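Local coordinates for protein lipase (Photobacterium sp. M37, PDB 2ORY) that probably hydrolyses the ester bonds of triacylglycerols, as a cold-adapted lipase of the alpha/beta-hydrolase fold, at residues A[231-235]-A[292-297]. Residues are numbered along the deposited sequence; the frame is centred on the assembly and turned at random.
Sequences IANSL and PLEGNI
Ser234 turns its hydroxyl onto the backbone of 292-297, where OG accepts a nearly straight bond from Gly295 N at 2.9 Å (170° at the hydrogen). With chi1 at 64°, OG lies between its own backbone N and carbonyl carbon, which swings it across to that amide. Just upstream the two loops run roughly parallel and form a single bridge: Leu293 N donates to Ala232 O, and Leu293 O takes the amide of Ser234 at 2.8 Å. Asn233 CG is anti to the backbone N (chi1 167°), which carries the carboxamide forward; OD1 accepts from Leu235 N, which sits above the carboxamide plane, and also comes 3.4 Å from Gly295 CA. Apolar side chains close both ends. Ile231 CG2 meets Leu293 CD1 at 3.7 Å, the two side chains crossing obliquely, while Leu235 presses its CD1 methyl against the backbone between Gly295 C and Ile297 N and touches Ile297 CG1 at 3.5 Å. Helix 304-319 adds Gln311, which binds both Asn233 ND2 and Asn296 O. The Asx turn at Asn233 immediately precedes Asp236, and the Asn233 side chain touches the probable Ser174-His312-Asp236 triad, consistent with the catalytic triad of alpha/beta-hydrolase lipases.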
loop_
_atom_site.group_PDB
_atom_site.type_symbol
_atom_site.label_atom_id
_atom_site.label_comp_id
_atom_site.label_asym_id
_atom_site.label_seq_id
_atom_site.Cartn_x
_atom_site.Cartn_y
_atom_site.Cartn_z
ATOM N N ILE A 231 7.730 -2.875 5.454
ATOM C CA ILE A 231 7.640 -2.256 6.769
ATOM C C ILE A 231 6.273 -2.460 7.409
ATOM O O ILE A 231 5.256 -1.999 6.892
ATOM C CB ILE A 231 8.006 -0.745 6.664
ATOM C CG1 ILE A 231 9.448 -0.619 6.123
ATOM C CG2 ILE A 231 7.883 -0.063 8.026
ATOM C CD1 ILE A 231 9.974 0.795 5.962
ATOM N N ALA A 232 6.264 -3.197 8.523
ATOM C CA ALA A 232 5.045 -3.482 9.278
ATOM C C ALA A 232 5.231 -3.214 10.763
ATOM O O ALA A 232 6.275 -3.537 11.338
ATOM C CB ALA A 232 4.629 -4.911 9.095
ATOM N N ASN A 233 4.204 -2.625 11.368
ATOM C CA ASN A 233 4.162 -2.324 12.800
ATOM C C ASN A 233 3.693 -3.635 13.456
ATOM O O ASN A 233 2.721 -4.239 13.008
ATOM C CB ASN A 233 3.163 -1.169 13.023
ATOM C CG ASN A 233 2.780 -0.953 14.501
ATOM O OD1 ASN A 233 3.262 -1.637 15.406
ATOM N ND2 ASN A 233 1.890 0.005 14.731
ATOM N N SER A 234 4.390 -4.098 14.491
ATOM C CA SER A 234 3.998 -5.354 15.137
ATOM C C SER A 234 2.580 -5.351 15.717
ATOM O O SER A 234 1.957 -6.411 15.855
ATOM C CB SER A 234 4.987 -5.720 16.256
ATOM O OG SER A 234 4.982 -4.750 17.301
ATOM N N LEU A 235 2.060 -4.180 16.063
ATOM C CA LEU A 235 0.719 -4.136 16.636
ATOM C C LEU A 235 -0.360 -3.739 15.636
ATOM O O LEU A 235 -1.522 -3.562 15.999
ATOM C CB LEU A 235 0.679 -3.203 17.844
ATOM C CG LEU A 235 1.590 -3.528 19.032
ATOM C CD1 LEU A 235 1.337 -2.477 20.119
ATOM C CD2 LEU A 235 1.324 -4.934 19.577
ATOM N N PRO A 292 9.478 -6.543 12.261
ATOM C CA PRO A 292 8.588 -5.381 12.284
ATOM C C PRO A 292 9.098 -4.317 13.227
ATOM O O PRO A 292 10.047 -4.538 13.978
ATOM C CB PRO A 292 7.297 -5.965 12.810
ATOM C CG PRO A 292 7.821 -6.880 13.883
ATOM C CD PRO A 292 8.958 -7.601 13.148
ATOM N N LEU A 293 8.448 -3.164 13.183
ATOM C CA LEU A 293 8.764 -2.061 14.070
ATOM C C LEU A 293 7.959 -2.464 15.295
ATOM O O LEU A 293 6.761 -2.713 15.174
ATOM C CB LEU A 293 8.218 -0.750 13.509
ATOM C CG LEU A 293 8.478 -0.444 12.033
ATOM C CD1 LEU A 293 7.675 0.780 11.617
ATOM C CD2 LEU A 293 9.959 -0.220 11.805
ATOM N N GLU A 294 8.604 -2.573 16.455
ATOM C CA GLU A 294 7.898 -2.960 17.677
ATOM C C GLU A 294 6.999 -1.804 18.085
ATOM O O GLU A 294 7.486 -0.740 18.465
ATOM C CB GLU A 294 8.878 -3.258 18.827
ATOM C CG GLU A 294 9.992 -4.262 18.503
ATOM C CD GLU A 294 10.744 -4.783 19.750
ATOM O OE1 GLU A 294 11.876 -5.309 19.591
ATOM O OE2 GLU A 294 10.199 -4.682 20.884
ATOM N N GLY A 295 5.691 -2.026 18.011
ATOM C CA GLY A 295 4.733 -0.991 18.366
ATOM C C GLY A 295 4.377 -0.969 19.840
ATOM O O GLY A 295 4.701 -1.895 20.570
ATOM N N ASN A 296 3.699 0.089 20.266
ATOM C CA ASN A 296 3.300 0.247 21.654
ATOM C C ASN A 296 1.827 0.556 21.793
ATOM O O ASN A 296 1.338 1.539 21.238
ATOM C CB ASN A 296 4.100 1.373 22.288
ATOM C CG ASN A 296 5.567 1.098 22.261
ATOM O OD1 ASN A 296 6.049 0.192 22.947
ATOM N ND2 ASN A 296 6.294 1.853 21.449
ATOM N N ILE A 297 1.132 -0.270 22.567
ATOM C CA ILE A 297 -0.300 -0.102 22.779
ATOM C C ILE A 297 -0.631 1.250 23.394
ATOM O O ILE A 297 -0.129 1.578 24.458
ATOM C CB ILE A 297 -0.853 -1.235 23.687
ATOM C CG1 ILE A 297 -0.758 -2.581 22.958
ATOM C CG2 ILE A 297 -2.295 -0.983 24.018
ATOM C CD1 ILE A 297 -1.252 -3.779 23.767
#